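CigR Protein (Salmonella enterica subsp. enterica serovar Typhimurium, PDB 4EW5) is of unknown function but is a putative inner membrane protein of Salmonella, of which this chain forms the C-terminal domain. Local coordinates at residues Lys55-Ala60 / Glu73-Gly78; Asp79-Ile84 / Ala93-Val98. All coordinates share one frame; numbering follows the deposited sequence.

Contact 1 of 2, residues Lys55-Ala60 / Glu73-Gly78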
ATOM      1  N   LYS A  55      19.262  -9.652   9.147  1.00 27.11           N
ATOM      2  CA  LYS A  55      18.301  -8.593   8.884  1.00 29.94           C
ATOM      3  C   LYS A  55      19.091  -7.308   8.780  1.00 30.62           C
ATOM      4  O   LYS A  55      19.661  -6.881   9.752  1.00 30.62           O
ATOM      5  CB  LYS A  55      17.273  -8.449   9.975  1.00 30.02           C
ATOM      6  CG  LYS A  55      17.779  -8.489  11.384  1.00 34.01           C
ATOM      7  CD  LYS A  55      16.615  -8.512  12.368  1.00 40.50           C
ATOM      8  CE  LYS A  55      17.092  -8.533  13.797  1.00 41.44           C
ATOM      9  NZ  LYS A  55      17.429  -9.923  14.176  1.00 41.04           N
ATOM     10  N   LYS A  56      19.111  -6.705   7.602  1.00 25.98           N
ATOM     11  CA  LYS A  56      20.001  -5.571   7.361  1.00 26.62           C
ATOM     12  C   LYS A  56      19.300  -4.261   7.479  1.00 25.05           C
ATOM     13  O   LYS A  56      18.104  -4.174   7.334  1.00 25.39           O
ATOM     14  CB  LYS A  56      20.704  -5.731   5.998  1.00 29.12           C
ATOM     15  CG  LYS A  56      21.445  -7.044   5.884  1.00 35.36           C
ATOM     16  CD  LYS A  56      22.144  -7.191   4.552  1.00 37.50           C
ATOM     17  CE  LYS A  56      22.775  -8.583   4.458  1.00 43.50           C
ATOM     18  NZ  LYS A  56      23.938  -8.644   3.508  1.00 46.17           N
ATOM     19  N   THR A  57      20.058  -3.221   7.768  1.00 25.62           N
ATOM     20  CA  THR A  57      19.466  -1.935   8.060  1.00 25.37           C
ATOM     21  C   THR A  57      18.973  -1.238   6.860  1.00 23.43           C
ATOM     22  O   THR A  57      19.663  -1.135   5.839  1.00 24.50           O
ATOM     23  CB  THR A  57      20.459  -1.039   8.810  1.00 28.26           C
ATOM     24  OG1 THR A  57      20.663  -1.623  10.117  1.00 29.42           O
ATOM     25  CG2 THR A  57      19.950   0.383   9.006  1.00 27.42           C
ATOM     26  N   VAL A  58      17.793  -0.675   6.964  1.00 21.42           N
ATOM     27  CA  VAL A  58      17.244   0.131   5.896  1.00 20.73           C
ATOM     28  C   VAL A  58      17.715   1.562   6.139  1.00 22.47           C
ATOM     29  O   VAL A  58      17.576   2.056   7.269  1.00 21.32           O
ATOM     30  CB  VAL A  58      15.657   0.132   5.945  1.00 21.52           C
ATOM     31  CG1 VAL A  58      15.075   1.195   4.984  1.00 19.47           C
ATOM     32  CG2 VAL A  58      15.134  -1.304   5.592  1.00 21.52           C
ATOM     33  N   PRO A  59      18.208   2.256   5.112  1.00 23.24           N
ATOM     34  CA  PRO A  59      18.722   3.620   5.329  1.00 25.73           C
ATOM     35  C   PRO A  59      17.624   4.613   5.734  1.00 26.54           C
ATOM     36  O   PRO A  59      16.489   4.486   5.301  1.00 24.66           O
ATOM     37  CB  PRO A  59      19.333   4.007   3.953  1.00 26.04           C
ATOM     38  CG  PRO A  59      18.688   3.092   2.996  1.00 25.59           C
ATOM     39  CD  PRO A  59      18.413   1.831   3.723  1.00 24.06           C
ATOM     40  N   ALA A  60      18.016   5.636   6.523  1.00 28.21           N
ATOM     41  CA  ALA A  60      17.110   6.687   6.988  1.00 29.04           C
ATOM     42  C   ALA A  60      16.343   7.316   5.869  1.00 28.96           C
ATOM     43  O   ALA A  60      15.147   7.614   6.032  1.00 31.04           O
ATOM     44  CB  ALA A  60      17.876   7.792   7.779  1.00 27.58           C
ATOM     45  N   GLU A  73      10.684  -2.339  13.393  1.00 22.14           N
ATOM     46  CA  GLU A  73      11.578  -1.690  12.457  1.00 23.02           C
ATOM     47  C   GLU A  73      11.587  -2.439  11.147  1.00 21.31           C
ATOM     48  O   GLU A  73      11.481  -3.668  11.114  1.00 20.53           O
ATOM     49  CB  GLU A  73      12.964  -1.626  13.000  1.00 24.62           C
ATOM     50  CG  GLU A  73      13.967  -0.811  12.223  1.00 27.16           C
ATOM     51  CD  GLU A  73      13.523   0.611  11.922  1.00 30.71           C
ATOM     52  OE1 GLU A  73      12.620   0.743  11.080  1.00 27.11           O
ATOM     53  OE2 GLU A  73      14.112   1.592  12.488  1.00 33.21           O
ATOM     54  N   TRP A  74      11.729  -1.681  10.071  1.00 19.14           N
ATOM     55  CA  TRP A  74      11.798  -2.231   8.724  1.00 19.56           C
ATOM     56  C   TRP A  74      13.242  -2.732   8.493  1.00 20.37           C
ATOM     57  O   TRP A  74      14.212  -2.046   8.906  1.00 21.71           O
ATOM     58  CB  TRP A  74      11.464  -1.157   7.716  1.00 20.01           C
ATOM     59  CG  TRP A  74      10.011  -0.820   7.676  1.00 19.94           C
ATOM     60  CD1 TRP A  74       9.369   0.280   8.217  1.00 19.25           C
ATOM     61  CD2 TRP A  74       8.965  -1.630   7.081  1.00 19.88           C
ATOM     62  NE1 TRP A  74       8.042   0.247   7.970  1.00 19.64           N
ATOM     63  CE2 TRP A  74       7.723  -0.880   7.268  1.00 19.51           C
ATOM     64  CE3 TRP A  74       8.940  -2.830   6.373  1.00 19.20           C
ATOM     65  CZ2 TRP A  74       6.525  -1.335   6.799  1.00 17.76           C
ATOM     66  CZ3 TRP A  74       7.721  -3.251   5.899  1.00 19.81           C
ATOM     67  CH2 TRP A  74       6.545  -2.517   6.101  1.00 19.26           C
ATOM     68  N   LYS A  75      13.381  -3.915   7.903  1.00 18.57           N
ATOM     69  CA  LYS A  75      14.674  -4.523   7.633  1.00 20.66           C
ATOM     70  C   LYS A  75      14.725  -5.063   6.217  1.00 19.84           C
ATOM     71  O   LYS A  75      13.671  -5.398   5.626  1.00 20.65           O
ATOM     72  CB  LYS A  75      14.937  -5.648   8.620  1.00 21.11           C
ATOM     73  CG  LYS A  75      15.004  -5.181  10.039  1.00 24.04           C
ATOM     74  CD  LYS A  75      16.381  -4.546  10.293  1.00 27.90           C
ATOM     75  CE  LYS A  75      16.454  -3.774  11.586  1.00 33.81           C
ATOM     76  NZ  LYS A  75      17.649  -2.924  11.579  1.00 33.63           N
ATOM     77  N   ILE A  76      15.942  -5.223   5.702  1.00 19.22           N
ATOM     78  CA  ILE A  76      16.167  -5.949   4.468  1.00 21.83           C
ATOM     79  C   ILE A  76      16.519  -7.405   4.858  1.00 22.91           C
ATOM     80  O   ILE A  76      17.512  -7.657   5.542  1.00 23.30           O
ATOM     81  CB  ILE A  76      17.325  -5.361   3.690  1.00 21.95           C
ATOM     82  CG1 ILE A  76      17.160  -3.794   3.502  1.00 20.89           C
ATOM     83  CG2 ILE A  76      17.489  -6.034   2.304  1.00 21.86           C
ATOM     84  CD1 ILE A  76      18.349  -3.178   2.726  1.00 22.92           C
ATOM     85  N   VAL A  77      15.741  -8.338   4.342  1.00 23.39           N
ATOM     86  CA  VAL A  77      15.889  -9.781   4.617  1.00 23.57           C
ATOM     87  C   VAL A  77      15.925 -10.456   3.265  1.00 23.98           C
ATOM     88  O   VAL A  77      14.938 -10.409   2.542  1.00 25.27           O
ATOM     89  CB  VAL A  77      14.699 -10.278   5.439  1.00 22.52           C
ATOM     90  CG1 VAL A  77      14.793 -11.789   5.671  1.00 26.15           C
ATOM     91  CG2 VAL A  77      14.686  -9.547   6.750  1.00 22.45           C
ATOM     92  N   GLY A  78      17.114 -10.913   2.836  1.00 23.85           N
ATOM     93  CA  GLY A  78      17.278 -11.456   1.499  1.00 25.07           C
ATOM     94  C   GLY A  78      17.090 -10.265   0.581  1.00 26.83           C
ATOM     95  O   GLY A  78      17.755  -9.204   0.758  1.00 27.29           O
TER
HETATM   96  O   HOH W   1      19.987  -4.287  11.153  1.00 31.85           O
HETATM   97  O   HOH W   2      16.575  -0.893   9.567  1.00 24.66           O
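Lys56 and Ile76 form an antiparallel hydrogen-bonded pair, CA atoms 4.8 Å apart, although the runs 55-58 and 74-77 point 131° apart and are far from strictly antiparallel. Both bonds of the pair are nearly linear: Lys56 N donates to Ile76 O at 2.8 Å, at 177°, and Ile76 N donates back to Lys56 O. The two side chains leave on the same face, CB to CB 4.1 Å, before the Lys56 chain runs outward.

Lys75 carries much of the rest. Its chain bends at chi2 (-79°), and CD comes to lie 3.4 Å from Lys56 O while CB and CG pack beside Lys55 CB. The ammonium group reaches the 55-60 segment through water. One water accepts from Lys75 NZ at 2.7 Å, donates to Lys55 O and bonds Thr57 OG1; a second accepts from NZ and from Val58 N and donates to Trp74 O. Val58 adds the apolar part, with its CG2 methyl 3.8 Å from Ile76 CG1 and close to Trp74 O.

Strand 72-77 lies between strand 80-85 and the short strand 56-57, which is outermost within this chain. Val58 also meets Leu63 of helix 60-63, and Ile76 meets Tyr32 and Phe99. The Trp74 indole leads away, giving NE1 to Pro67 O and packing on Leu81 and Leu83 of strand 80-85 and on Val11 of the second subunit.

Contact 2 of 2, residues Asp79-Ile84 / Ala93-Val98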
ATOM      1  N   ASP A  79      16.201 -10.411  -0.383  1.00 27.38           N
ATOM      2  CA  ASP A  79      15.811  -9.236  -1.228  1.00 27.04           C
ATOM      3  C   ASP A  79      14.414  -8.661  -0.904  1.00 24.86           C
ATOM      4  O   ASP A  79      13.830  -7.951  -1.725  1.00 25.57           O
ATOM      5  CB  ASP A  79      15.998  -9.511  -2.694  1.00 30.42           C
ATOM      6  CG  ASP A  79      15.121 -10.636  -3.215  1.00 32.86           C
ATOM      7  OD1 ASP A  79      14.404 -11.243  -2.385  1.00 35.05           O
ATOM      8  OD2 ASP A  79      15.191 -10.891  -4.431  1.00 34.13           O
ATOM      9  N   ASN A  80      13.938  -8.922   0.304  1.00 24.48           N
ATOM     10  CA  ASN A  80      12.581  -8.532   0.728  1.00 24.23           C
ATOM     11  C   ASN A  80      12.588  -7.420   1.735  1.00 21.68           C
ATOM     12  O   ASN A  80      13.584  -7.234   2.513  1.00 21.39           O
ATOM     13  CB  ASN A  80      11.920  -9.735   1.326  1.00 25.54           C
ATOM     14  CG  ASN A  80      12.002 -10.970   0.390  1.00 28.33           C
ATOM     15  OD1 ASN A  80      11.625 -10.906  -0.796  1.00 29.51           O
ATOM     16  ND2 ASN A  80      12.678 -12.041   0.866  1.00 32.02           N
ATOM     17  N   LEU A  81      11.465  -6.721   1.847  1.00 22.28           N
ATOM     18  CA  LEU A  81      11.368  -5.678   2.857  1.00 20.47           C
ATOM     19  C   LEU A  81      10.474  -6.235   3.974  1.00 21.98           C
ATOM     20  O   LEU A  81       9.323  -6.632   3.697  1.00 24.17           O
ATOM     21  CB  LEU A  81      10.700  -4.442   2.254  1.00 21.48           C
ATOM     22  CG  LEU A  81      10.450  -3.251   3.165  1.00 21.84           C
ATOM     23  CD1 LEU A  81      11.689  -2.755   3.922  1.00 22.73           C
ATOM     24  CD2 LEU A  81       9.743  -2.116   2.371  1.00 22.09           C
ATOM     25  N   VAL A  82      10.928  -6.211   5.224  1.00 19.77           N
ATOM     26  CA  VAL A  82      10.244  -6.964   6.299  1.00 19.26           C
ATOM     27  C   VAL A  82      10.163  -6.097   7.543  1.00 18.99           C
ATOM     28  O   VAL A  82      11.183  -5.547   7.977  1.00 19.54           O
ATOM     29  CB  VAL A  82      11.003  -8.274   6.611  1.00 21.67           C
ATOM     30  CG1 VAL A  82      10.190  -9.082   7.643  1.00 20.95           C
ATOM     31  CG2 VAL A  82      11.277  -9.077   5.321  1.00 21.37           C
ATOM     32  N   LEU A  83       8.957  -5.884   8.083  1.00 18.65           N
ATOM     33  CA  LEU A  83       8.792  -5.200   9.301  1.00 17.61           C
ATOM     34  C   LEU A  83       8.895  -6.272  10.412  1.00 21.13           C
ATOM     35  O   LEU A  83       8.155  -7.281  10.394  1.00 20.19           O
ATOM     36  CB  LEU A  83       7.404  -4.603   9.422  1.00 18.60           C
ATOM     37  CG  LEU A  83       7.090  -3.715  10.634  1.00 17.44           C
ATOM     38  CD1 LEU A  83       7.914  -2.408  10.636  1.00 17.03           C
ATOM     39  CD2 LEU A  83       5.625  -3.390  10.764  1.00 18.43           C
ATOM     40  N   ILE A  84       9.674  -5.959  11.429  1.00 20.36           N
ATOM     41  CA  ILE A  84      10.026  -6.960  12.445  1.00 23.48           C
ATOM     42  C   ILE A  84       9.879  -6.292  13.799  1.00 23.89           C
ATOM     43  O   ILE A  84      10.316  -5.136  13.975  1.00 26.93           O
ATOM     44  CB  ILE A  84      11.490  -7.407  12.189  1.00 26.89           C
ATOM     45  CG1 ILE A  84      11.541  -8.254  10.935  1.00 27.84           C
ATOM     46  CG2 ILE A  84      12.058  -8.228  13.301  1.00 30.20           C
ATOM     47  CD1 ILE A  84      12.955  -8.614  10.465  1.00 32.79           C
ATOM     48  N   ALA A  93       5.181  -7.884   8.755  1.00 20.24           N
ATOM     49  CA  ALA A  93       4.705  -7.617   7.402  1.00 21.35           C
ATOM     50  C   ALA A  93       5.840  -7.928   6.526  1.00 21.92           C
ATOM     51  O   ALA A  93       6.986  -7.750   6.958  1.00 21.97           O
ATOM     52  CB  ALA A  93       4.293  -6.147   7.206  1.00 18.77           C
ATOM     53  N   ILE A  94       5.525  -8.443   5.335  1.00 20.73           N
ATOM     54  CA  ILE A  94       6.496  -8.874   4.408  1.00 21.59           C
ATOM     55  C   ILE A  94       6.073  -8.282   3.038  1.00 21.99           C
ATOM     56  O   ILE A  94       4.955  -8.466   2.579  1.00 22.21           O
ATOM     57  CB  ILE A  94       6.516 -10.409   4.240  1.00 22.92           C
ATOM     58  CG1 ILE A  94       6.809 -11.107   5.579  1.00 23.70           C
ATOM     59  CG2 ILE A  94       7.538 -10.856   3.173  1.00 22.25           C
ATOM     60  CD1 ILE A  94       6.378 -12.567   5.536  1.00 24.07           C
ATOM     61  N   ILE A  95       6.982  -7.596   2.390  1.00 21.22           N
ATOM     62  CA  ILE A  95       6.808  -7.161   0.995  1.00 21.37           C
ATOM     63  C   ILE A  95       7.922  -7.731   0.190  1.00 21.75           C
ATOM     64  O   ILE A  95       9.084  -7.326   0.276  1.00 21.81           O
ATOM     65  CB  ILE A  95       6.819  -5.622   0.936  1.00 23.31           C
ATOM     66  CG1 ILE A  95       5.778  -5.101   1.924  1.00 25.58           C
ATOM     67  CG2 ILE A  95       6.584  -5.097  -0.467  1.00 22.42           C
ATOM     68  CD1 ILE A  95       5.865  -3.609   2.158  1.00 26.21           C
ATOM     69  N   ASN A  96       7.615  -8.735  -0.605  1.00 24.45           N
ATOM     70  CA  ASN A  96       8.644  -9.470  -1.318  1.00 25.66           C
ATOM     71  C   ASN A  96       9.225  -8.799  -2.580  1.00 23.27           C
ATOM     72  O   ASN A  96       8.555  -8.055  -3.284  1.00 23.38           O
ATOM     73  CB  ASN A  96       8.090 -10.857  -1.693  1.00 30.14           C
ATOM     74  CG  ASN A  96       7.928 -11.774  -0.476  1.00 32.40           C
ATOM     75  OD1 ASN A  96       6.901 -12.375  -0.310  1.00 39.30           O
ATOM     76  ND2 ASN A  96       8.929 -11.844   0.374  1.00 31.71           N
ATOM     77  N   GLY A  97      10.502  -9.016  -2.795  1.00 23.69           N
ATOM     78  CA  GLY A  97      11.174  -8.651  -3.996  1.00 24.23           C
ATOM     79  C   GLY A  97      11.594  -7.200  -4.183  1.00 24.89           C
ATOM     80  O   GLY A  97      12.119  -6.835  -5.264  1.00 25.83           O
ATOM     81  N   VAL A  98      11.404  -6.413  -3.124  1.00 23.49           N
ATOM     82  CA  VAL A  98      11.628  -4.963  -3.174  1.00 22.69           C
ATOM     83  C   VAL A  98      13.040  -4.603  -3.602  1.00 22.63           C
ATOM     84  O   VAL A  98      13.228  -3.680  -4.340  1.00 23.91           O
ATOM     85  CB  VAL A  98      11.282  -4.373  -1.783  1.00 20.88           C
ATOM     86  CG1 VAL A  98      11.855  -2.947  -1.599  1.00 20.05           C
ATOM     87  CG2 VAL A  98       9.758  -4.374  -1.639  1.00 21.28           C
TER
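Leu81 with Ile95 and Leu83 with Ala93 are the hydrogen-bonded pairs of a beta hairpin formed by strands 80-85 and 91-95, whose short segments run 170° apart. Residues 81-99 are predicted to be a transmembrane helix, yet here 81-85 and 91-95 are beta strands.

Among backbone bonds, Leu81 N to Ile95 O measures 2.9 Å and the return bond, Ile95 N to Leu81 O, 2.8 Å. Leu83 N to Ala93 O follows, whereas Ala93 N to Leu83 O is weak at 3.4 Å.

Apolar contacts lie mainly on the face of Leu81, Leu83, Ala93 and Ile95. The Leu81 and Ile95 side chains run alongside each other in the same direction, with Leu81 CD2 and Ile95 CD1 4.2 Å apart. Val98 CG2 reaches Leu81 CB, and Ala20 of helix 11-26 touches both residues; Ile15 and Val11 of the second subunit pack on Ile95 and Ala93.

Polar side chains close the end of the pairing. The amide planes of Asn80 and Asn96 stand 77° apart, and Asn80 OD1 takes two donors: Gly97 N, 3.0 Å away on an in-plane lone pair, and Asn96 ND2, 3.1 Å away and 83° out of that carbonyl plane.

How the contacts relate
From the N terminus, helix 11-26 and a long loop precede contact 1, where residues 55-60 meet 73-78 and enclose a 12-residue connection that holds most of helix 60-63. The chain then turns directly from strand 72-77 into strand 80-85, and contact 2 closes a shorter connection of eight residues, which includes the strand ends and the hairpin turn. The two are in series, neither nested nor crossed. With centres 9 Å apart, they join in one four-stranded antiparallel sheet ordered as in the sequence: probable hydrogen bonds from Lys75 N to Val82 O and from Glu73 N to Ile84 O link the middle strands.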